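PDB 4FD7: putative arylalkylamine N-Acetyltransferase 7 from Aedes aegypti, which probably transfers an acetyl group from acetyl-CoA to the amine of an arylalkylamine or related substrate, as a member of the GNAT superfamily. Local coordinates for residues A[145-150]-A[183-188]. Numbering follows the deposited sequence.
Sequences DHYLNA and LSATCF
The backbones of Leu-148 and Ser-184 lie side by side where two parallel strands, 146-150 and 183-188, meet in a single beta bridge and then splay apart, their axes 39° from parallel. The carbonyl of Leu-148 is the hub. Ser-184 OG donates to Leu-148 O at 2.6 Å, from above the carbonyl plane, while Ala-185 N reaches the same oxygen at 3.0 Å from the opposite face. Ser-184 can do this because OG stands anti to its own backbone N (chi1 -177°), even though the bond from CA to CB points away from strand 146-150. On the other side of the bridge Leu-148 N donates to Leu-183 O at 3.0 Å, in the carbonyl plane and on a lone pair.

The bond from CA to CB of Tyr-147 points toward strand 183-188. Its CB lies against Leu-183 CB, and the CD1-CE1 side of its ring runs beside Ala-185, with CD1 3.8 Å from Ala-185 CB; its hydroxyl is tied to Tyr-232. Ile-138 touches Tyr-147, Leu-183 and Ala-185, whereas Leu-148 packs on helix 172-179.

Further along, the strands part and side chains and water take over. Asn-149 and Thr-186 cross obliquely, with OD1 3.6 Å from OG1. Asn-149 OD1 accepts hydrogen bonds from the next residue's backbone, Ala-150 N, and from a water that in turn accepts from Cys-187 N, a bridge across the widening gap. Thr-186 OG1 turns back onto Ala-185 O, and Ala-150 CB lies 3.7 Å from Thr-186 OG1.

Such splaying of two neighbouring parallel strands is characteristic of the GNAT fold, whose V-shaped opening typically receives the acetyl-CoA pantetheine. Arg-172 also bonds both Ser-184 OG and Thr-186 OG1, and its positive charge would probably polarise these hydroxyls, strengthening the serine's donation to the doubly gripped carbonyl.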
loop_
_atom_site.group_PDB
_atom_site.type_symbol
_atom_site.label_atom_id
_atom_site.label_comp_id
_atom_site.label_asym_id
_atom_site.label_seq_id
_atom_site.Cartn_x
_atom_site.Cartn_y
_atom_site.Cartn_z
ATOM N N ASP A 145 -16.718 8.074 7.577
ATOM C CA ASP A 145 -17.297 7.322 6.479
ATOM C C ASP A 145 -16.258 6.939 5.430
ATOM O O ASP A 145 -16.517 6.086 4.584
ATOM C CB ASP A 145 -18.425 8.131 5.832
ATOM C CG ASP A 145 -19.627 8.275 6.739
ATOM O OD1 ASP A 145 -19.861 7.371 7.578
ATOM O OD2 ASP A 145 -20.346 9.296 6.615
ATOM N N HIS A 146 -15.084 7.562 5.482
ATOM C CA HIS A 146 -14.051 7.279 4.491
ATOM C C HIS A 146 -12.660 7.234 5.108
ATOM O O HIS A 146 -12.401 7.890 6.120
ATOM C CB HIS A 146 -14.055 8.333 3.383
ATOM C CG HIS A 146 -15.414 8.653 2.848
ATOM N ND1 HIS A 146 -16.094 7.809 1.999
ATOM C CD2 HIS A 146 -16.214 9.731 3.035
ATOM C CE1 HIS A 146 -17.262 8.349 1.689
ATOM N NE2 HIS A 146 -17.357 9.514 2.301
ATOM N N TYR A 147 -11.764 6.468 4.483
ATOM C CA TYR A 147 -10.332 6.560 4.795
ATOM C C TYR A 147 -9.435 6.140 3.632
ATOM O O TYR A 147 -9.807 5.323 2.812
ATOM C CB TYR A 147 -9.962 5.780 6.055
ATOM C CG TYR A 147 -10.082 4.265 5.980
ATOM C CD1 TYR A 147 -9.055 3.478 5.452
ATOM C CD2 TYR A 147 -11.198 3.619 6.484
ATOM C CE1 TYR A 147 -9.159 2.088 5.420
ATOM C CE2 TYR A 147 -11.307 2.248 6.462
ATOM C CZ TYR A 147 -10.290 1.485 5.933
ATOM O OH TYR A 147 -10.413 0.112 5.910
ATOM N N LEU A 148 -8.233 6.697 3.582
ATOM C CA LEU A 148 -7.283 6.367 2.528
ATOM C C LEU A 148 -6.658 5.000 2.801
ATOM O O LEU A 148 -5.996 4.815 3.809
ATOM C CB LEU A 148 -6.172 7.417 2.462
ATOM C CG LEU A 148 -5.180 7.218 1.316
ATOM C CD1 LEU A 148 -5.890 7.290 -0.026
ATOM C CD2 LEU A 148 -4.068 8.263 1.401
ATOM N N ASN A 149 -6.882 4.060 1.889
ATOM C CA ASN A 149 -6.393 2.694 2.004
ATOM C C ASN A 149 -5.400 2.420 0.890
ATOM O O ASN A 149 -5.209 3.253 -0.017
ATOM C CB ASN A 149 -7.569 1.731 1.895
ATOM C CG ASN A 149 -7.249 0.324 2.394
ATOM O OD1 ASN A 149 -6.157 0.037 2.893
ATOM N ND2 ASN A 149 -8.221 -0.560 2.262
ATOM N N ALA A 150 -4.799 1.234 0.929
ATOM C CA ALA A 150 -3.744 0.875 -0.010
ATOM C C ALA A 150 -3.791 -0.598 -0.371
ATOM O O ALA A 150 -4.269 -1.424 0.406
ATOM C CB ALA A 150 -2.404 1.196 0.582
ATOM N N LEU A 183 -8.270 10.503 7.701
ATOM C CA LEU A 183 -7.657 9.283 8.189
ATOM C C LEU A 183 -7.144 8.433 7.060
ATOM O O LEU A 183 -7.783 8.341 6.008
ATOM C CB LEU A 183 -8.722 8.469 8.935
ATOM C CG LEU A 183 -8.384 7.212 9.715
ATOM C CD1 LEU A 183 -7.517 7.526 10.932
ATOM C CD2 LEU A 183 -9.677 6.578 10.159
ATOM N N SER A 184 -5.991 7.808 7.282
ATOM C CA SER A 184 -5.566 6.698 6.428
ATOM C C SER A 184 -5.451 5.465 7.312
ATOM O O SER A 184 -5.066 5.574 8.469
ATOM C CB SER A 184 -4.216 6.992 5.765
ATOM O OG SER A 184 -3.849 5.922 4.887
ATOM N N ALA A 185 -5.807 4.300 6.789
ATOM C CA ALA A 185 -5.550 3.038 7.493
ATOM C C ALA A 185 -5.181 1.990 6.471
ATOM O O ALA A 185 -5.607 2.048 5.332
ATOM C CB ALA A 185 -6.742 2.581 8.287
ATOM N N THR A 186 -4.382 1.025 6.884
ATOM C CA THR A 186 -3.855 0.071 5.922
ATOM C C THR A 186 -3.463 -1.196 6.654
ATOM O O THR A 186 -3.166 -1.156 7.854
ATOM C CB THR A 186 -2.670 0.712 5.132
ATOM O OG1 THR A 186 -3.200 1.617 4.154
ATOM C CG2 THR A 186 -1.801 -0.326 4.421
ATOM N N CYS A 187 -3.534 -2.328 5.965
ATOM C CA CYS A 187 -2.982 -3.564 6.504
ATOM C C CYS A 187 -1.520 -3.643 6.099
ATOM O O CYS A 187 -1.212 -3.781 4.921
ATOM C CB CYS A 187 -3.730 -4.790 5.967
ATOM S SG CYS A 187 -3.011 -6.331 6.579
ATOM N N PHE A 188 -0.628 -3.501 7.077
ATOM C CA PHE A 188 0.802 -3.659 6.869
ATOM C C PHE A 188 1.188 -5.091 7.220
ATOM O O PHE A 188 0.947 -5.577 8.332
ATOM C CB PHE A 188 1.577 -2.637 7.686
ATOM C CG PHE A 188 1.253 -1.215 7.325
ATOM C CD1 PHE A 188 0.293 -0.488 8.034
ATOM C CD2 PHE A 188 1.901 -0.602 6.270
ATOM C CE1 PHE A 188 0.005 0.824 7.687
ATOM C CE2 PHE A 188 1.611 0.716 5.919
ATOM C CZ PHE A 188 0.668 1.425 6.630
HETATM O O HOH W 1 -11.285 10.020 6.501
HETATM O O HOH W 2 -5.067 -2.400 3.462
#